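Local coordinates for protein arginine decarboxylase (Campylobacter jejuni subsp. jejuni, PDB 3NZP) that probably catalyses the decarboxylation of arginine to agmatine, using pyridoxal 5'-phosphate as cofactor, in the biosynthesis of polyamines such as spermidine, at residues N443-Q448 and I478-C483; T482-G487 and M525-F530. All coordinates share one frame; numbering follows the deposited sequence.

Contact 1: N443-Q448 and I478-C483; sequences NFSLFQ and IWDITC
The Phe444 ring is touched by Asp480 through CB, while the carboxylate plane beyond it is steeply inclined to the ring. Asp480 CB lies 4.2 Å from the Phe444 ring centroid and 29° off the ring normal, an off-centre CH-pi contact displaced toward CE1. Phe513 stacks on the same ring. The Phe447 ring turns its edge to the carboxylate, with Asp480 OD1 near the ring plane, while His527 stacks against this ring.

In the one hydrogen bond across the contact, Leu446 N donates to Asp480 OD1 at 2.6 Å. The bond is almost straight, 177° at the hydrogen, and meets the anti side of OD1 at 20° out of the carboxylate plane. The first torsion of Asp480 sets CG between its backbone N and carbonyl carbon. Asp480 OD1 also lies 3.5 Å from Leu446 CB. Farther along, Ile481 CG1 packs 3.6 Å from Phe444 O.

All eight touching residues are buried. The Asp480 carboxylate of the short strand 479-480 takes the backbone N-H of Leu446 in the loop that follows strand 438-442, beside the parallel pairing of the two strands, in the beta domain characteristic of class-II Orn/Lys/Arg decarboxylases.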
ATOM      1  N   ASN B 443     -12.541  14.930   3.571  1.00 67.02           N
ATOM      2  CA  ASN B 443     -13.005  14.299   2.346  1.00 69.79           C
ATOM      3  C   ASN B 443     -11.861  13.796   1.477  1.00 68.27           C
ATOM      4  O   ASN B 443     -11.523  14.412   0.466  1.00 67.75           O
ATOM      5  CB  ASN B 443     -13.843  15.296   1.539  1.00 67.40           C
ATOM      6  CG  ASN B 443     -14.626  14.635   0.423  1.00 63.92           C
ATOM      7  OD1 ASN B 443     -15.248  15.318  -0.392  1.00 66.05           O
ATOM      8  ND2 ASN B 443     -14.608  13.299   0.384  1.00 51.05           N
ATOM      9  N   PHE B 444     -11.252  12.689   1.870  1.00 61.93           N
ATOM     10  CA  PHE B 444     -10.172  12.132   1.076  1.00 62.83           C
ATOM     11  C   PHE B 444      -9.899  10.740   1.599  1.00 67.36           C
ATOM     12  O   PHE B 444     -10.583  10.273   2.506  1.00 64.99           O
ATOM     13  CB  PHE B 444      -8.907  12.983   1.175  1.00 53.13           C
ATOM     14  CG  PHE B 444      -8.125  12.748   2.421  1.00 66.75           C
ATOM     15  CD1 PHE B 444      -8.696  12.990   3.668  1.00 78.08           C
ATOM     16  CD2 PHE B 444      -6.821  12.269   2.358  1.00 69.50           C
ATOM     17  CE1 PHE B 444      -7.981  12.754   4.846  1.00 77.45           C
ATOM     18  CE2 PHE B 444      -6.092  12.028   3.526  1.00 74.95           C
ATOM     19  CZ  PHE B 444      -6.675  12.273   4.775  1.00 78.89           C
ATOM     20  N   SER B 445      -8.899  10.077   1.035  1.00 74.44           N
ATOM     21  CA  SER B 445      -8.567   8.728   1.465  1.00 78.24           C
ATOM     22  C   SER B 445      -7.110   8.657   1.935  1.00 86.18           C
ATOM     23  O   SER B 445      -6.194   9.050   1.202  1.00 88.34           O
ATOM     24  CB  SER B 445      -8.817   7.748   0.305  1.00 76.54           C
ATOM     25  OG  SER B 445      -8.686   6.392   0.712  1.00 64.67           O
ATOM     26  N   LEU B 446      -6.907   8.172   3.164  1.00 92.12           N
ATOM     27  CA  LEU B 446      -5.566   8.026   3.750  1.00 90.50           C
ATOM     28  C   LEU B 446      -4.856   6.782   3.211  1.00 87.97           C
ATOM     29  O   LEU B 446      -3.790   6.404   3.695  1.00 86.35           O
ATOM     30  CB  LEU B 446      -5.644   7.940   5.283  1.00 88.85           C
ATOM     31  CG  LEU B 446      -5.678   9.266   6.058  1.00 91.48           C
ATOM     32  CD1 LEU B 446      -5.962   9.008   7.526  1.00 91.69           C
ATOM     33  CD2 LEU B 446      -4.347   9.986   5.901  1.00 84.11           C
ATOM     34  N   PHE B 447      -5.469   6.143   2.220  1.00 85.59           N
ATOM     35  CA  PHE B 447      -4.900   4.967   1.591  1.00 82.53           C
ATOM     36  C   PHE B 447      -4.657   5.287   0.135  1.00 84.10           C
ATOM     37  O   PHE B 447      -3.787   4.706  -0.501  1.00 88.37           O
ATOM     38  CB  PHE B 447      -5.852   3.777   1.698  1.00 85.54           C
ATOM     39  CG  PHE B 447      -5.892   3.161   3.064  1.00 93.48           C
ATOM     40  CD1 PHE B 447      -6.421   3.866   4.143  1.00 94.25           C
ATOM     41  CD2 PHE B 447      -5.362   1.891   3.285  1.00 91.03           C
ATOM     42  CE1 PHE B 447      -6.418   3.317   5.421  1.00 93.62           C
ATOM     43  CE2 PHE B 447      -5.353   1.333   4.561  1.00 92.93           C
ATOM     44  CZ  PHE B 447      -5.880   2.049   5.631  1.00 94.03           C
ATOM     45  N   GLN B 448      -5.435   6.223  -0.391  1.00 87.88           N
ATOM     46  CA  GLN B 448      -5.301   6.606  -1.783  1.00 88.55           C
ATOM     47  C   GLN B 448      -4.184   7.608  -2.015  1.00 89.60           C
ATOM     48  O   GLN B 448      -3.219   7.305  -2.715  1.00 97.11           O
ATOM     49  CB  GLN B 448      -6.618   7.175  -2.315  1.00 86.25           C
ATOM     50  CG  GLN B 448      -6.514   7.801  -3.710  1.00 85.16           C
ATOM     51  CD  GLN B 448      -6.174   6.798  -4.815  1.00 81.84           C
ATOM     52  OE1 GLN B 448      -5.726   7.185  -5.899  1.00 81.94           O
ATOM     53  NE2 GLN B 448      -6.399   5.517  -4.551  1.00 64.70           N
ATOM     54  N   ILE B 478      -7.411  14.193  12.743  1.00 66.89           N
ATOM     55  CA  ILE B 478      -8.137  14.066  11.479  1.00 70.28           C
ATOM     56  C   ILE B 478      -8.203  12.663  10.892  1.00 63.73           C
ATOM     57  O   ILE B 478      -7.200  11.962  10.829  1.00 58.53           O
ATOM     58  CB  ILE B 478      -7.527  14.982  10.395  1.00 68.20           C
ATOM     59  CG1 ILE B 478      -6.083  14.589  10.119  1.00 64.88           C
ATOM     60  CG2 ILE B 478      -7.525  16.430  10.863  1.00 70.71           C
ATOM     61  CD1 ILE B 478      -5.396  15.541   9.166  1.00 73.99           C
ATOM     62  N   TRP B 479      -9.394  12.255  10.468  1.00 62.70           N
ATOM     63  CA  TRP B 479      -9.569  10.944   9.864  1.00 63.41           C
ATOM     64  C   TRP B 479     -10.357  11.041   8.553  1.00 60.37           C
ATOM     65  O   TRP B 479     -11.182  11.941   8.376  1.00 54.06           O
ATOM     66  CB  TRP B 479     -10.245   9.978  10.840  1.00 73.67           C
ATOM     67  CG  TRP B 479     -11.549  10.426  11.399  1.00 95.14           C
ATOM     68  CD1 TRP B 479     -12.564  11.055  10.727  1.00104.54           C
ATOM     69  CD2 TRP B 479     -12.043  10.166  12.720  1.00102.91           C
ATOM     70  NE1 TRP B 479     -13.660  11.193  11.544  1.00107.79           N
ATOM     71  CE2 TRP B 479     -13.371  10.658  12.772  1.00106.44           C
ATOM     72  CE3 TRP B 479     -11.495   9.564  13.861  1.00100.68           C
ATOM     73  CZ2 TRP B 479     -14.163  10.559  13.923  1.00100.94           C
ATOM     74  CZ3 TRP B 479     -12.283   9.464  15.005  1.00101.34           C
ATOM     75  CH2 TRP B 479     -13.605   9.963  15.026  1.00102.48           C
ATOM     76  N   ASP B 480     -10.081  10.128   7.626  1.00 56.11           N
ATOM     77  CA  ASP B 480     -10.753  10.138   6.335  1.00 56.50           C
ATOM     78  C   ASP B 480     -12.084   9.388   6.347  1.00 55.53           C
ATOM     79  O   ASP B 480     -12.427   8.717   7.320  1.00 53.95           O
ATOM     80  CB  ASP B 480      -9.842   9.543   5.257  1.00 58.07           C
ATOM     81  CG  ASP B 480      -9.741   8.031   5.343  1.00 67.49           C
ATOM     82  OD1 ASP B 480      -9.026   7.431   4.505  1.00 63.80           O
ATOM     83  OD2 ASP B 480     -10.378   7.438   6.245  1.00 73.65           O
ATOM     84  N   ILE B 481     -12.828   9.508   5.252  1.00 56.20           N
ATOM     85  CA  ILE B 481     -14.122   8.859   5.124  1.00 57.18           C
ATOM     86  C   ILE B 481     -13.962   7.405   4.709  1.00 61.26           C
ATOM     87  O   ILE B 481     -14.085   7.068   3.539  1.00 63.93           O
ATOM     88  CB  ILE B 481     -14.989   9.588   4.095  1.00 57.28           C
ATOM     89  CG1 ILE B 481     -14.183   9.786   2.803  1.00 61.46           C
ATOM     90  CG2 ILE B 481     -15.448  10.925   4.665  1.00 55.88           C
ATOM     91  CD1 ILE B 481     -14.993  10.249   1.594  1.00 63.88           C
ATOM     92  N   THR B 482     -13.673   6.543   5.675  1.00 71.10           N
ATOM     93  CA  THR B 482     -13.500   5.124   5.403  1.00 78.39           C
ATOM     94  C   THR B 482     -13.941   4.303   6.609  1.00 84.81           C
ATOM     95  O   THR B 482     -13.768   4.723   7.757  1.00 81.19           O
ATOM     96  CB  THR B 482     -12.025   4.792   5.087  1.00 78.00           C
ATOM     97  OG1 THR B 482     -11.618   5.494   3.906  1.00 88.84           O
ATOM     98  CG2 THR B 482     -11.849   3.300   4.851  1.00 85.47           C
ATOM     99  N   CYS B 483     -14.524   3.137   6.344  1.00 95.34           N
ATOM    100  CA  CYS B 483     -14.980   2.249   7.411  1.00105.16           C
ATOM    101  C   CYS B 483     -13.786   1.890   8.290  1.00108.94           C
ATOM    102  O   CYS B 483     -13.781   2.146   9.505  1.00103.87           O
ATOM    103  CB  CYS B 483     -15.573   0.971   6.817  1.00102.82           C
ATOM    104  SG  CYS B 483     -16.826   1.265   5.583  1.00107.51           S
TER

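Contact 2: T482-G487 and M525-F530; sequences TCDSDG and MKHNLF
Thr482 CG2 carries the van der Waals part of the contact between 482-487 and 525-530. This methyl, Thr482 CG2, sits at the edge of the His527 imidazole, near the ring plane and 3.9 Å from His527 CD2, the two side chains crossing at about a right angle. Thr482 CG2 is also 3.9 Å from Asn528 OD1. With the Thr482 chi1 at -62°, CG2 stands anti to the backbone N and is the branch that meets His527 and Asn528, while OG1, anti to the carbonyl carbon, is the branch near Phe530. Thr482 OG1 approaches that ring obliquely, 4.4 Å from Phe530 CE1. Asp484 CB adds a second neighbour at the histidine edge, 4.1 Å from His527 NE2.

No hydrogen bond spans the segments. The loops keep their shapes by internal bonds: residues 484-487 form a type I beta turn, and Asp484 OD1 accepts from Asp486 N at 3.1 Å, an Asx turn in which the donor lies above the carboxylate plane. Asn528 centres an inverse gamma turn. In this family's fold such loops of the beta domain complete the active site at the dimer interface; accordingly Cys483, the predicted proton donor, touches pyridoxal phosphate, and Asn528 packs on Lys86 of the second subunit.

The polar groups approach without bonding. Cys483 SG lies 4.1 Å from Asn528 OD1. Asp484 OD2 and His527 NE2 stand 4.3 Å apart, too far for a salt bridge.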
ATOM      1  N   THR B 482     -13.673   6.543   5.675  1.00 71.10           N
ATOM      2  CA  THR B 482     -13.500   5.124   5.403  1.00 78.39           C
ATOM      3  C   THR B 482     -13.941   4.303   6.609  1.00 84.81           C
ATOM      4  O   THR B 482     -13.768   4.723   7.757  1.00 81.19           O
ATOM      5  CB  THR B 482     -12.025   4.792   5.087  1.00 78.00           C
ATOM      6  OG1 THR B 482     -11.618   5.494   3.906  1.00 88.84           O
ATOM      7  CG2 THR B 482     -11.849   3.300   4.851  1.00 85.47           C
ATOM      8  N   CYS B 483     -14.524   3.137   6.344  1.00 95.34           N
ATOM      9  CA  CYS B 483     -14.980   2.249   7.411  1.00105.16           C
ATOM     10  C   CYS B 483     -13.786   1.890   8.290  1.00108.94           C
ATOM     11  O   CYS B 483     -13.781   2.146   9.505  1.00103.87           O
ATOM     12  CB  CYS B 483     -15.573   0.971   6.817  1.00102.82           C
ATOM     13  SG  CYS B 483     -16.826   1.265   5.583  1.00107.51           S
ATOM     14  N   ASP B 484     -12.781   1.302   7.643  1.00110.03           N
ATOM     15  CA  ASP B 484     -11.547   0.879   8.293  1.00110.21           C
ATOM     16  C   ASP B 484     -11.021   1.941   9.239  1.00105.86           C
ATOM     17  O   ASP B 484     -10.665   3.044   8.826  1.00101.74           O
ATOM     18  CB  ASP B 484     -10.474   0.549   7.246  1.00116.03           C
ATOM     19  CG  ASP B 484      -9.109   0.272   7.868  1.00120.04           C
ATOM     20  OD1 ASP B 484      -9.021  -0.582   8.776  1.00123.11           O
ATOM     21  OD2 ASP B 484      -8.121   0.905   7.442  1.00122.27           O
ATOM     22  N   SER B 485     -10.977   1.593  10.517  1.00105.79           N
ATOM     23  CA  SER B 485     -10.494   2.506  11.533  1.00103.33           C
ATOM     24  C   SER B 485      -8.999   2.738  11.361  1.00 99.89           C
ATOM     25  O   SER B 485      -8.455   3.696  11.899  1.00101.68           O
ATOM     26  CB  SER B 485     -10.780   1.944  12.932  1.00105.41           C
ATOM     27  OG  SER B 485     -10.115   0.710  13.148  1.00103.84           O
ATOM     28  N   ASP B 486      -8.334   1.874  10.602  1.00 94.74           N
ATOM     29  CA  ASP B 486      -6.901   2.019  10.396  1.00 92.56           C
ATOM     30  C   ASP B 486      -6.620   3.157   9.412  1.00 86.55           C
ATOM     31  O   ASP B 486      -5.500   3.324   8.929  1.00 90.83           O
ATOM     32  CB  ASP B 486      -6.308   0.696   9.888  1.00101.75           C
ATOM     33  CG  ASP B 486      -4.903   0.436  10.427  1.00110.45           C
ATOM     34  OD1 ASP B 486      -3.983   1.222  10.110  1.00115.95           O
ATOM     35  OD2 ASP B 486      -4.718  -0.555  11.170  1.00115.43           O
ATOM     36  N   GLY B 487      -7.647   3.947   9.129  1.00 76.84           N
ATOM     37  CA  GLY B 487      -7.482   5.057   8.213  1.00 71.00           C
ATOM     38  C   GLY B 487      -7.697   6.400   8.881  1.00 68.85           C
ATOM     39  O   GLY B 487      -8.623   7.132   8.542  1.00 63.51           O
HETATM   40  N   MSE B 525      -3.154   2.808  -3.215  1.00 88.86           N
HETATM   41  CA  MSE B 525      -3.867   1.536  -3.135  1.00 89.48           C
HETATM   42  C   MSE B 525      -5.285   1.623  -3.690  1.00 89.32           C
HETATM   43  O   MSE B 525      -5.730   0.704  -4.382  1.00 86.88           O
HETATM   44  CB  MSE B 525      -3.911   1.038  -1.684  1.00 97.09           C
HETATM   45  CG  MSE B 525      -2.569   0.618  -1.100  1.00104.95           C
HETATM   46 SE   MSE B 525      -2.464   1.128   0.793  1.00120.83          SE
HETATM   47  CE  MSE B 525      -3.665  -0.235   1.509  1.00119.68           C
ATOM     48  N   LYS B 526      -5.992   2.718  -3.392  1.00 91.64           N
ATOM     49  CA  LYS B 526      -7.364   2.892  -3.897  1.00 92.62           C
ATOM     50  C   LYS B 526      -8.291   1.930  -3.132  1.00 91.10           C
ATOM     51  O   LYS B 526      -8.976   1.069  -3.721  1.00 79.10           O
ATOM     52  CB  LYS B 526      -7.364   2.612  -5.418  1.00 94.71           C
ATOM     53  CG  LYS B 526      -8.716   2.460  -6.140  1.00 87.96           C
ATOM     54  CD  LYS B 526      -8.440   2.015  -7.590  1.00 76.18           C
ATOM     55  CE  LYS B 526      -7.574   0.727  -7.592  1.00 74.15           C
ATOM     56  NZ  LYS B 526      -6.616   0.465  -8.728  1.00 46.14           N
ATOM     57  N   HIS B 527      -8.288   2.109  -1.807  1.00 85.00           N
ATOM     58  CA  HIS B 527      -9.065   1.303  -0.869  1.00 82.66           C
ATOM     59  C   HIS B 527     -10.518   1.011  -1.293  1.00 89.18           C
ATOM     60  O   HIS B 527     -10.750   0.196  -2.196  1.00 97.63           O
ATOM     61  CB  HIS B 527      -9.018   1.950   0.512  1.00 73.31           C
ATOM     62  CG  HIS B 527      -8.955   0.960   1.626  1.00 79.46           C
ATOM     63  ND1 HIS B 527      -8.091  -0.114   1.621  1.00 86.96           N
ATOM     64  CD2 HIS B 527      -9.656   0.873   2.779  1.00 90.53           C
ATOM     65  CE1 HIS B 527      -8.266  -0.823   2.723  1.00 88.49           C
ATOM     66  NE2 HIS B 527      -9.211  -0.245   3.442  1.00 92.47           N
ATOM     67  N   ASN B 528     -11.500   1.654  -0.666  1.00 83.30           N
ATOM     68  CA  ASN B 528     -12.900   1.406  -1.026  1.00 77.82           C
ATOM     69  C   ASN B 528     -13.266   2.010  -2.376  1.00 79.66           C
ATOM     70  O   ASN B 528     -14.253   2.734  -2.493  1.00 83.30           O
ATOM     71  CB  ASN B 528     -13.842   1.960   0.053  1.00 85.31           C
ATOM     72  CG  ASN B 528     -13.715   1.225   1.378  1.00 90.34           C
ATOM     73  OD1 ASN B 528     -14.352   1.587   2.370  1.00 86.11           O
ATOM     74  ND2 ASN B 528     -12.891   0.183   1.397  1.00 96.40           N
ATOM     75  N   LEU B 529     -12.468   1.697  -3.394  1.00 77.43           N
ATOM     76  CA  LEU B 529     -12.669   2.188  -4.763  1.00 66.48           C
ATOM     77  C   LEU B 529     -12.560   3.699  -4.912  1.00 63.57           C
ATOM     78  O   LEU B 529     -12.924   4.237  -5.956  1.00 68.06           O
ATOM     79  CB  LEU B 529     -14.018   1.709  -5.330  1.00 51.47           C
ATOM     80  CG  LEU B 529     -14.064   0.232  -5.726  1.00 52.69           C
ATOM     81  CD1 LEU B 529     -15.445  -0.182  -6.217  1.00 43.83           C
ATOM     82  CD2 LEU B 529     -13.020   0.003  -6.808  1.00 47.32           C
ATOM     83  N   PHE B 530     -12.067   4.389  -3.883  1.00 59.86           N
ATOM     84  CA  PHE B 530     -11.917   5.843  -3.984  1.00 65.24           C
ATOM     85  C   PHE B 530     -10.774   6.097  -4.957  1.00 67.96           C
ATOM     86  O   PHE B 530      -9.605   5.981  -4.592  1.00 73.81           O
ATOM     87  CB  PHE B 530     -11.595   6.474  -2.614  1.00 64.48           C
ATOM     88  CG  PHE B 530     -12.754   6.475  -1.652  1.00 60.36           C
ATOM     89  CD1 PHE B 530     -12.857   5.507  -0.660  1.00 63.88           C
ATOM     90  CD2 PHE B 530     -13.766   7.423  -1.767  1.00 62.38           C
ATOM     91  CE1 PHE B 530     -13.961   5.481   0.205  1.00 61.55           C
ATOM     92  CE2 PHE B 530     -14.874   7.406  -0.909  1.00 62.79           C
ATOM     93  CZ  PHE B 530     -14.970   6.432   0.076  1.00 61.73           C
TER

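How the contacts relate
From the N terminus, the chain leaves strand 438-442 into 443-448, then passes helix 451-455 and strand 462-464 before 478-483 returns to close contact 1. Contact 2 starts within that returning segment, since Thr482 and Cys483 belong to both, and closes a second loop once the chain has run through strand 510-513 to 525-530. The loops therefore follow one another, neither nesting nor crossing. Their centres are about 6 Å apart, and they also touch, the Phe447 ring packing on Asp484. Together they tie the ends of strands 438-442 and 479-480 to the connection before strand 534-540, and both reach the second subunit.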